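Local coordinates for succinate-semialdehyde dehydrogenase (Streptococcus pyogenes MGAS1882, PDB 4OHT), which probably catalyses the NADP-dependent oxidation of succinate semialdehyde to succinate, as a member of the aldehyde dehydrogenase family, at residues G123-V128 and N150-K155; A127-N132 and G202-G207; F269-K274 and G366-V371. All coordinates share one frame; numbering follows the deposited sequence.

Contact 1 of 3, residues G123-V128 and N150-K155; sequences GVILAV and NPMVLK. With NAP (NADP nicotinamide-adenine-dinucleotide phosphate), chain C.
N150 meets G123 where two neighbouring strands of the cofactor-binding domain begin. Strands 124-128 and 152-155 run parallel and are joined through helix 136-148 as a beta-alpha-beta unit of the Rossmann-like fold. N150 OD1 takes the G123 N-H at 3.3 Å. That donor stands 46° above the carbonyl plane, and the same oxygen also accepts from T122 N. N150 ND2 is bonded to N145 and F446, so both ends of this buried amide are held. N150 CB packs on I125 CG1 at 3.7 Å. The carbonyl of P151 then accepts I125 N, the first rung of the parallel ladder. M152 extends over the face that I125 and A127 share. Its chain is straight as far as the sulfur, and SD lies 4.0 Å from A127 CB. V153 N and O bond to I125 O and A127 N, while its side chain turns to the other face. There V153 CG2 meets L126 CD1 at 3.7 Å, the two side chains crossing at about a right angle. L154 goes back to the face of M152, where CD1 lies 3.6 Å from A127 O. K155 N bonds to A127 O, and the pairing runs on to E129. The K155 side chain leaves the sheet and runs past the strand end, with CG anti to the backbone N (chi1 -169°) and a bend at chi2. This carries the ammonium to the adenosine ribose of NADP, while Y3 OH is a further partner. K155 NZ bonds to the ester oxygen O2B at 2.9 Å and to the phosphate oxygen O1X at 2.7 Å.

Contact 2 of 3, residues A127-N132 and G202-G207; sequences AVEPWN and GVCLTG. With NAP (NADP nicotinamide-adenine-dinucleotide phosphate), chain C.
V128 and L205 form the apolar centre on one face of the sheet, with V128 CB 4.0 Å from L205 CD1. On the other face A127 CB meets C204 SG at 3.7 Å. The sulfur sits between the backbone N and the carbonyl carbon (chi1 55°), which leaves it beside the alanine methyl. Between these pairs the parallel strands are tied by V128 N to C204 O and by T206 N to V128 O. Beyond V128 the first strand ends, and P130 takes over the packing. Its CD lies 3.1 Å from T206 O, and its ring crosses the threonine side chain. E129 starts off away from strand 200-206 but bends at chi2, and its carboxylate comes back over T206. E129 OE1 lies 3.2 Å from T206 OG1. A water bonded to E129 OE2 also bonds to T206 OG1, at 2.6 Å. R140 adds a weak bond to T206 OG1. The strand ends also form a cofactor site, as in a Rossmann-like fold. NADP O3B donates to E129 O at 2.8 Å, and V128 CG1 packs against the ribose oxygen O4B. W131 NE1 gives a weak bond to the phosphate oxygen O1N. G207 CA lies 3.8 Å from the bridging oxygen O3 of NADP. Outside the pair, helix 136-148 lies over the face of E129, C204 and T206 through Q137 and V141. Strand 152-155 flanks strand 124-128, and strand 225-229 continues the sheet beyond strand 200-206.

Contact 3 of 3, residues F269-K274 and G366-V371; sequences FIVLDK and GEIYKV
The rings of F269 and Y369 each have a carbonyl oxygen of the other strand at the edge, near the ring plane. For F269 it is E367 O, 3.7 Å from CD2; for Y369 it is F269 O, 3.5 Å from CD1. The same two oxygens accept backbone bonds, from F269 N and Y369 N. Other rings meet them from outside: F236 edge-to-face with F269, and Y357 edge-to-face with Y369. The parallel ladder continues through V271 N to Y369 O and V371 N to V271 O. On the side of the sheet that carries I270 and Y369, I270 CG2 packs on V371 CG2 at 3.8 Å, and L272 CD2 reaches the same methyl. V371 CG2 lies between the backbone N and the carbonyl carbon (chi1 of CG1 -67°), which sets it 3.4 Å from V271 O. The other side of the sheet joins V271 CG2 to I368 CG2 at 4.0 Å. At the exposed end D273 N makes a weak bond to V371 O. D273 OD1 lies against the aliphatic part of K370, and its salt bridge to K370 NZ is long, at 3.7 Å. These are interior strands of the mixed sheet of what is, as in other aldehyde dehydrogenases, probably the catalytic domain. Strand 235-238 flanks strand 268-272, and strand 345-348 flanks strand 365-371. Helix 273-287 covers V271 and I368, and helix 374-382 covers I270 and V371.

Contacts 1 and 2 share A127 and V128, because strand 124-128 lies between strands 152-155 and 200-206 in one sheet. Their centres are 10 Å apart. L126 probably bonds to G202 and C204, which continues the pairing upstream of contact 2. Both contacts end at NADP, contact 1 at the 2'-phosphate and contact 2 at the ribose and the pyrophosphate. S158, Y188 and S208 add further bonds to the cofactor. Contact 3 belongs to a different sheet and does not touch either. Its centre is about 42 Å from that of contact 1 and 33 Å from that of contact 2. Its nearest atoms are about 15 Å from contact 2.

Contact 1 of 3, residues G123-V128 and N150-K155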
loop_
_atom_site.group_PDB
_atom_site.type_symbol
_atom_site.label_atom_id
_atom_site.label_comp_id
_atom_site.label_asym_id
_atom_site.label_seq_id
_atom_site.Cartn_x
_atom_site.Cartn_y
_atom_site.Cartn_z
ATOM N N GLY A 123 8.971 10.054 -6.447
ATOM C CA GLY A 123 9.635 11.098 -5.691
ATOM C C GLY A 123 10.659 10.579 -4.704
ATOM O O GLY A 123 11.195 9.479 -4.869
ATOM N N VAL A 124 10.927 11.378 -3.674
ATOM C CA VAL A 124 11.884 11.023 -2.636
ATOM C C VAL A 124 11.241 10.079 -1.622
ATOM O O VAL A 124 10.158 10.349 -1.093
ATOM C CB VAL A 124 12.406 12.281 -1.901
ATOM C CG1 VAL A 124 13.391 11.880 -0.813
ATOM C CG2 VAL A 124 13.074 13.219 -2.895
ATOM N N ILE A 125 11.932 8.978 -1.355
ATOM C CA ILE A 125 11.460 7.962 -0.432
ATOM C C ILE A 125 12.298 7.942 0.842
ATOM O O ILE A 125 13.529 7.973 0.787
ATOM C CB ILE A 125 11.550 6.553 -1.072
ATOM C CG1 ILE A 125 10.704 6.491 -2.348
ATOM C CG2 ILE A 125 11.115 5.496 -0.060
ATOM C CD1 ILE A 125 9.202 6.713 -2.120
ATOM N N LEU A 126 11.626 7.887 1.988
ATOM C CA LEU A 126 12.315 7.812 3.268
ATOM C C LEU A 126 12.323 6.359 3.721
ATOM O O LEU A 126 11.283 5.695 3.715
ATOM C CB LEU A 126 11.599 8.643 4.332
ATOM C CG LEU A 126 12.022 8.301 5.767
ATOM C CD1 LEU A 126 13.489 8.693 5.983
ATOM C CD2 LEU A 126 11.111 9.019 6.768
ATOM N N ALA A 127 13.495 5.867 4.110
ATOM C CA ALA A 127 13.631 4.500 4.595
ATOM C C ALA A 127 14.116 4.554 6.039
ATOM O O ALA A 127 15.089 5.245 6.347
ATOM C CB ALA A 127 14.636 3.710 3.729
ATOM N N VAL A 128 13.419 3.839 6.917
ATOM C CA VAL A 128 13.775 3.768 8.332
ATOM C C VAL A 128 14.129 2.306 8.544
ATOM O O VAL A 128 13.284 1.433 8.355
ATOM C CB VAL A 128 12.587 4.167 9.235
ATOM C CG1 VAL A 128 13.020 4.177 10.704
ATOM C CG2 VAL A 128 12.078 5.540 8.826
ATOM N N ASN A 150 13.607 6.696 -7.741
ATOM C CA ASN A 150 13.182 7.409 -6.536
ATOM C C ASN A 150 14.394 7.694 -5.639
ATOM O O ASN A 150 14.974 6.771 -5.073
ATOM C CB ASN A 150 12.181 6.578 -5.715
ATOM C CG ASN A 150 10.856 6.350 -6.429
ATOM O OD1 ASN A 150 10.370 7.208 -7.163
ATOM N ND2 ASN A 150 10.250 5.190 -6.188
ATOM N N PRO A 151 14.804 8.969 -5.509
ATOM C CA PRO A 151 15.955 9.223 -4.638
ATOM C C PRO A 151 15.576 8.772 -3.221
ATOM O O PRO A 151 14.391 8.770 -2.858
ATOM C CB PRO A 151 16.135 10.736 -4.739
ATOM C CG PRO A 151 15.655 11.032 -6.140
ATOM C CD PRO A 151 14.408 10.187 -6.235
ATOM N N MET A 152 16.567 8.408 -2.418
ATOM C CA MET A 152 16.280 7.932 -1.073
ATOM C C MET A 152 17.011 8.621 0.089
ATOM O O MET A 152 18.166 9.032 -0.043
ATOM C CB MET A 152 16.563 6.429 -1.023
ATOM C CG MET A 152 16.415 5.802 0.347
ATOM S SD MET A 152 16.573 4.005 0.288
ATOM C CE MET A 152 15.040 3.589 -0.580
ATOM N N VAL A 153 16.316 8.760 1.218
ATOM C CA VAL A 153 16.919 9.321 2.427
ATOM C C VAL A 153 16.755 8.237 3.480
ATOM O O VAL A 153 15.687 7.622 3.606
ATOM C CB VAL A 153 16.272 10.662 2.896
ATOM C CG1 VAL A 153 16.635 11.762 1.909
ATOM C CG2 VAL A 153 14.757 10.528 3.051
ATOM N N LEU A 154 17.829 7.992 4.219
ATOM C CA LEU A 154 17.853 6.932 5.203
ATOM C C LEU A 154 18.041 7.343 6.651
ATOM O O LEU A 154 18.902 8.161 6.974
ATOM C CB LEU A 154 18.963 5.947 4.826
ATOM C CG LEU A 154 19.398 4.892 5.845
ATOM C CD1 LEU A 154 18.326 3.830 5.973
ATOM C CD2 LEU A 154 20.705 4.252 5.386
ATOM N N LYS A 155 17.222 6.754 7.512
ATOM C CA LYS A 155 17.308 6.966 8.948
ATOM C C LYS A 155 17.567 5.552 9.445
ATOM O O LYS A 155 16.656 4.718 9.467
ATOM C CB LYS A 155 15.983 7.490 9.510
ATOM C CG LYS A 155 16.055 8.000 10.947
ATOM C CD LYS A 155 16.057 6.869 11.961
ATOM C CE LYS A 155 16.219 7.393 13.378
ATOM N NZ LYS A 155 17.130 6.500 14.158
HETATM P PA NAP C . 13.037 -0.310 16.177
HETATM O O1A NAP C . 11.624 -0.004 15.769
HETATM O O2A NAP C . 13.230 -0.011 17.612
HETATM O O5B NAP C . 14.008 0.579 15.271
HETATM C C5B NAP C . 13.969 0.414 13.854
HETATM C C4B NAP C . 14.216 1.774 13.255
HETATM O O4B NAP C . 13.089 2.639 13.534
HETATM C C3B NAP C . 15.396 2.402 13.939
HETATM O O3B NAP C . 16.098 3.181 12.976
HETATM C C2B NAP C . 14.779 3.265 14.977
HETATM O O2B NAP C . 15.635 4.350 15.336
HETATM C C1B NAP C . 13.585 3.784 14.260
HETATM N N9A NAP C . 12.583 4.281 15.116
HETATM C C8A NAP C . 11.976 3.612 16.120
HETATM N N7A NAP C . 11.009 4.396 16.670
HETATM C C5A NAP C . 10.981 5.612 16.007
HETATM C C6A NAP C . 10.151 6.783 16.022
HETATM N N6A NAP C . 9.160 6.965 16.960
HETATM N N1A NAP C . 10.364 7.748 15.099
HETATM C C2A NAP C . 11.317 7.626 14.199
HETATM N N3A NAP C . 12.127 6.549 14.141
HETATM C C4A NAP C . 11.996 5.540 15.012
HETATM O O3 NAP C . 13.402 -1.829 15.922
HETATM P PN NAP C . 14.887 -2.398 16.189
HETATM O O1N NAP C . 15.091 -2.503 17.670
HETATM O O2N NAP C . 15.902 -1.448 15.591
HETATM O O5D NAP C . 15.010 -3.772 15.565
HETATM P P2B NAP C . 16.562 4.310 16.659
HETATM O O1X NAP C . 17.273 5.639 16.742
HETATM O O2X NAP C . 15.719 4.148 17.860
HETATM O O3X NAP C . 17.555 3.195 16.583
#

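Contact 2 of 3, residues A127-N132 and G202-G207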
loop_
_atom_site.group_PDB
_atom_site.type_symbol
_atom_site.label_atom_id
_atom_site.label_comp_id
_atom_site.label_asym_id
_atom_site.label_seq_id
_atom_site.Cartn_x
_atom_site.Cartn_y
_atom_site.Cartn_z
ATOM N N ALA A 127 13.495 5.867 4.110
ATOM C CA ALA A 127 13.631 4.500 4.595
ATOM C C ALA A 127 14.116 4.554 6.039
ATOM O O ALA A 127 15.089 5.245 6.347
ATOM C CB ALA A 127 14.636 3.710 3.729
ATOM N N VAL A 128 13.419 3.839 6.917
ATOM C CA VAL A 128 13.775 3.768 8.332
ATOM C C VAL A 128 14.129 2.306 8.544
ATOM O O VAL A 128 13.284 1.433 8.355
ATOM C CB VAL A 128 12.587 4.167 9.235
ATOM C CG1 VAL A 128 13.020 4.177 10.704
ATOM C CG2 VAL A 128 12.078 5.540 8.826
ATOM N N GLU A 129 15.374 2.043 8.937
ATOM C CA GLU A 129 15.852 0.674 9.097
ATOM C C GLU A 129 16.402 0.285 10.469
ATOM O O GLU A 129 16.826 1.136 11.255
ATOM C CB GLU A 129 16.922 0.394 8.027
ATOM C CG GLU A 129 16.471 0.668 6.589
ATOM C CD GLU A 129 15.194 -0.082 6.210
ATOM O OE1 GLU A 129 15.034 -1.245 6.631
ATOM O OE2 GLU A 129 14.351 0.485 5.478
ATOM N N PRO A 130 16.406 -1.028 10.766
ATOM C CA PRO A 130 16.892 -1.589 12.032
ATOM C C PRO A 130 18.352 -2.062 11.960
ATOM O O PRO A 130 18.932 -2.156 10.877
ATOM C CB PRO A 130 15.925 -2.737 12.267
ATOM C CG PRO A 130 15.788 -3.295 10.879
ATOM C CD PRO A 130 15.683 -2.055 9.990
ATOM N N TRP A 131 18.922 -2.379 13.119
ATOM C CA TRP A 131 20.316 -2.820 13.223
ATOM C C TRP A 131 20.642 -4.290 12.964
ATOM O O TRP A 131 21.812 -4.619 12.759
ATOM C CB TRP A 131 20.858 -2.481 14.612
ATOM C CG TRP A 131 19.945 -2.940 15.717
ATOM C CD1 TRP A 131 19.034 -2.180 16.393
ATOM C CD2 TRP A 131 19.810 -4.275 16.229
ATOM N NE1 TRP A 131 18.338 -2.956 17.288
ATOM C CE2 TRP A 131 18.792 -4.244 17.210
ATOM C CE3 TRP A 131 20.448 -5.493 15.952
ATOM C CZ2 TRP A 131 18.395 -5.388 17.920
ATOM C CZ3 TRP A 131 20.053 -6.633 16.658
ATOM C CH2 TRP A 131 19.035 -6.568 17.630
ATOM N N ASN A 132 19.643 -5.174 12.968
ATOM C CA ASN A 132 19.940 -6.595 12.811
ATOM C C ASN A 132 20.656 -7.037 11.527
ATOM O O ASN A 132 21.364 -8.041 11.540
ATOM C CB ASN A 132 18.678 -7.431 13.082
ATOM C CG ASN A 132 17.673 -7.397 11.948
ATOM O OD1 ASN A 132 17.574 -6.427 11.194
ATOM N ND2 ASN A 132 16.903 -8.465 11.837
ATOM N N GLY A 202 6.866 8.897 0.098
ATOM C CA GLY A 202 6.626 7.584 0.667
ATOM C C GLY A 202 7.582 7.204 1.778
ATOM O O GLY A 202 8.653 7.792 1.924
ATOM N N VAL A 203 7.197 6.199 2.556
ATOM C CA VAL A 203 8.020 5.734 3.661
ATOM C C VAL A 203 7.987 4.220 3.766
ATOM O O VAL A 203 6.910 3.615 3.777
ATOM C CB VAL A 203 7.520 6.280 5.025
ATOM C CG1 VAL A 203 8.519 5.932 6.111
ATOM C CG2 VAL A 203 7.291 7.780 4.953
ATOM N N CYS A 204 9.168 3.612 3.828
ATOM C CA CYS A 204 9.263 2.174 3.999
ATOM C C CYS A 204 10.042 1.961 5.291
ATOM O O CYS A 204 11.165 2.454 5.449
ATOM C CB CYS A 204 9.961 1.493 2.810
ATOM S SG CYS A 204 11.603 2.112 2.366
ATOM N N LEU A 205 9.426 1.249 6.228
ATOM C CA LEU A 205 10.061 0.981 7.506
ATOM C C LEU A 205 10.181 -0.499 7.816
ATOM O O LEU A 205 9.323 -1.306 7.447
ATOM C CB LEU A 205 9.283 1.671 8.639
ATOM C CG LEU A 205 9.732 1.430 10.091
ATOM C CD1 LEU A 205 9.307 2.608 10.963
ATOM C CD2 LEU A 205 9.146 0.126 10.629
ATOM N N THR A 206 11.274 -0.839 8.486
ATOM C CA THR A 206 11.520 -2.191 8.947
ATOM C C THR A 206 11.900 -1.984 10.412
ATOM O O THR A 206 12.807 -1.212 10.722
ATOM C CB THR A 206 12.683 -2.871 8.195
ATOM O OG1 THR A 206 12.347 -3.008 6.807
ATOM C CG2 THR A 206 12.940 -4.255 8.769
ATOM N N GLY A 207 11.197 -2.651 11.316
ATOM C CA GLY A 207 11.502 -2.474 12.722
ATOM C C GLY A 207 10.437 -2.999 13.662
ATOM O O GLY A 207 9.766 -3.992 13.367
HETATM P PA NAP C . 13.037 -0.310 16.177
HETATM O O1A NAP C . 11.624 -0.004 15.769
HETATM O O2A NAP C . 13.230 -0.011 17.612
HETATM O O5B NAP C . 14.008 0.579 15.271
HETATM C C5B NAP C . 13.969 0.414 13.854
HETATM C C4B NAP C . 14.216 1.774 13.255
HETATM O O4B NAP C . 13.089 2.639 13.534
HETATM C C3B NAP C . 15.396 2.402 13.939
HETATM O O3B NAP C . 16.098 3.181 12.976
HETATM C C2B NAP C . 14.779 3.265 14.977
HETATM O O2B NAP C . 15.635 4.350 15.336
HETATM C C1B NAP C . 13.585 3.784 14.260
HETATM N N9A NAP C . 12.583 4.281 15.116
HETATM C C8A NAP C . 11.976 3.612 16.120
HETATM N N7A NAP C . 11.009 4.396 16.670
HETATM C C5A NAP C . 10.981 5.612 16.007
HETATM C C6A NAP C . 10.151 6.783 16.022
HETATM N N6A NAP C . 9.160 6.965 16.960
HETATM N N1A NAP C . 10.364 7.748 15.099
HETATM C C2A NAP C . 11.317 7.626 14.199
HETATM N N3A NAP C . 12.127 6.549 14.141
HETATM C C4A NAP C . 11.996 5.540 15.012
HETATM O O3 NAP C . 13.402 -1.829 15.922
HETATM P PN NAP C . 14.887 -2.398 16.189
HETATM O O1N NAP C . 15.091 -2.503 17.670
HETATM O O2N NAP C . 15.902 -1.448 15.591
HETATM O O5D NAP C . 15.010 -3.772 15.565
HETATM P P2B NAP C . 16.562 4.310 16.659
HETATM O O1X NAP C . 17.273 5.639 16.742
HETATM O O2X NAP C . 15.719 4.148 17.860
HETATM O O3X NAP C . 17.555 3.195 16.583
HETATM O O HOH W 1 12.296 -1.244 4.940
#

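Contact 3 of 3, residues F269-K274 and G366-V371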
loop_
_atom_site.group_PDB
_atom_site.type_symbol
_atom_site.label_atom_id
_atom_site.label_comp_id
_atom_site.label_asym_id
_atom_site.label_seq_id
_atom_site.Cartn_x
_atom_site.Cartn_y
_atom_site.Cartn_z
ATOM N N PHE A 269 8.908 -23.586 18.107
ATOM C CA PHE A 269 8.973 -24.943 17.580
ATOM C C PHE A 269 7.697 -25.671 17.999
ATOM O O PHE A 269 7.329 -25.667 19.179
ATOM C CB PHE A 269 10.201 -25.673 18.126
ATOM C CG PHE A 269 11.500 -25.228 17.501
ATOM C CD1 PHE A 269 11.806 -25.571 16.183
ATOM C CD2 PHE A 269 12.418 -24.472 18.229
ATOM C CE1 PHE A 269 13.013 -25.168 15.598
ATOM C CE2 PHE A 269 13.629 -24.063 17.654
ATOM C CZ PHE A 269 13.924 -24.411 16.339
ATOM N N ILE A 270 7.019 -26.276 17.026
ATOM C CA ILE A 270 5.779 -27.004 17.286
ATOM C C ILE A 270 5.972 -28.485 16.961
ATOM O O ILE A 270 6.142 -28.866 15.797
ATOM C CB ILE A 270 4.626 -26.403 16.456
ATOM C CG1 ILE A 270 4.380 -24.961 16.922
ATOM C CG2 ILE A 270 3.362 -27.250 16.594
ATOM C CD1 ILE A 270 3.348 -24.211 16.113
ATOM N N VAL A 271 5.948 -29.316 17.998
ATOM C CA VAL A 271 6.169 -30.746 17.825
ATOM C C VAL A 271 5.047 -31.630 18.365
ATOM O O VAL A 271 4.332 -31.259 19.301
ATOM C CB VAL A 271 7.488 -31.169 18.505
ATOM C CG1 VAL A 271 8.636 -30.318 17.978
ATOM C CG2 VAL A 271 7.375 -30.993 20.003
ATOM N N LEU A 272 4.917 -32.808 17.762
ATOM C CA LEU A 272 3.908 -33.781 18.143
ATOM C C LEU A 272 4.324 -34.527 19.407
ATOM O O LEU A 272 5.518 -34.679 19.688
ATOM C CB LEU A 272 3.701 -34.779 16.998
ATOM C CG LEU A 272 3.124 -34.226 15.687
ATOM C CD1 LEU A 272 3.294 -35.257 14.567
ATOM C CD2 LEU A 272 1.650 -33.869 15.883
ATOM N N ASP A 273 3.327 -34.992 20.160
ATOM C CA ASP A 273 3.540 -35.738 21.404
ATOM C C ASP A 273 4.618 -36.816 21.299
ATOM O O ASP A 273 5.538 -36.872 22.121
ATOM C CB ASP A 273 2.234 -36.415 21.842
ATOM C CG ASP A 273 1.274 -35.462 22.519
ATOM O OD1 ASP A 273 1.702 -34.346 22.892
ATOM O OD2 ASP A 273 0.092 -35.837 22.690
ATOM N N LYS A 274 4.489 -37.676 20.291
ATOM C CA LYS A 274 5.428 -38.769 20.090
ATOM C C LYS A 274 6.868 -38.324 19.849
ATOM O O LYS A 274 7.797 -39.091 20.096
ATOM C CB LYS A 274 4.969 -39.656 18.930
ATOM C CG LYS A 274 5.216 -39.071 17.548
ATOM C CD LYS A 274 4.824 -40.073 16.465
ATOM C CE LYS A 274 5.330 -39.642 15.083
ATOM N NZ LYS A 274 4.830 -38.292 14.686
ATOM N N GLY A 366 15.251 -21.034 22.488
ATOM C CA GLY A 366 14.399 -21.995 21.818
ATOM C C GLY A 366 13.117 -22.116 22.618
ATOM O O GLY A 366 13.154 -22.060 23.849
ATOM N N GLU A 367 11.990 -22.266 21.927
ATOM C CA GLU A 367 10.685 -22.398 22.577
ATOM C C GLU A 367 9.996 -23.633 22.001
ATOM O O GLU A 367 9.827 -23.747 20.781
ATOM C CB GLU A 367 9.837 -21.156 22.300
ATOM C CG GLU A 367 10.450 -19.840 22.774
ATOM C CD GLU A 367 9.768 -18.631 22.151
ATOM O OE1 GLU A 367 8.516 -18.615 22.100
ATOM O OE2 GLU A 367 10.481 -17.697 21.713
ATOM N N ILE A 368 9.592 -24.554 22.869
ATOM C CA ILE A 368 8.945 -25.775 22.407
ATOM C C ILE A 368 7.470 -25.877 22.794
ATOM O O ILE A 368 7.132 -25.838 23.976
ATOM C CB ILE A 368 9.682 -27.014 22.943
ATOM C CG1 ILE A 368 11.173 -26.913 22.606
ATOM C CG2 ILE A 368 9.085 -28.283 22.329
ATOM C CD1 ILE A 368 12.018 -28.052 23.166
ATOM N N TYR A 369 6.609 -25.998 21.783
ATOM C CA TYR A 369 5.159 -26.128 21.965
ATOM C C TYR A 369 4.757 -27.553 21.587
ATOM O O TYR A 369 5.103 -28.034 20.501
ATOM C CB TYR A 369 4.409 -25.147 21.056
ATOM C CG TYR A 369 4.669 -23.686 21.349
ATOM C CD1 TYR A 369 5.923 -23.114 21.107
ATOM C CD2 TYR A 369 3.665 -22.874 21.863
ATOM C CE1 TYR A 369 6.167 -21.770 21.372
ATOM C CE2 TYR A 369 3.897 -21.528 22.130
ATOM C CZ TYR A 369 5.151 -20.984 21.880
ATOM O OH TYR A 369 5.369 -19.647 22.122
ATOM N N LYS A 370 4.026 -28.222 22.471
ATOM C CA LYS A 370 3.600 -29.597 22.226
ATOM C C LYS A 370 2.150 -29.692 21.747
ATOM O O LYS A 370 1.254 -29.094 22.342
ATOM C CB LYS A 370 3.793 -30.426 23.506
ATOM C CG LYS A 370 3.340 -31.876 23.404
ATOM C CD LYS A 370 3.931 -32.737 24.517
ATOM C CE LYS A 370 3.482 -32.294 25.903
ATOM N NZ LYS A 370 2.036 -32.538 26.131
ATOM N N VAL A 371 1.929 -30.442 20.668
ATOM C CA VAL A 371 0.588 -30.627 20.117
ATOM C C VAL A 371 0.321 -32.111 19.891
ATOM O O VAL A 371 1.253 -32.902 19.787
ATOM C CB VAL A 371 0.397 -29.864 18.773
ATOM C CG1 VAL A 371 0.437 -28.366 19.019
ATOM C CG2 VAL A 371 1.472 -30.276 17.768
#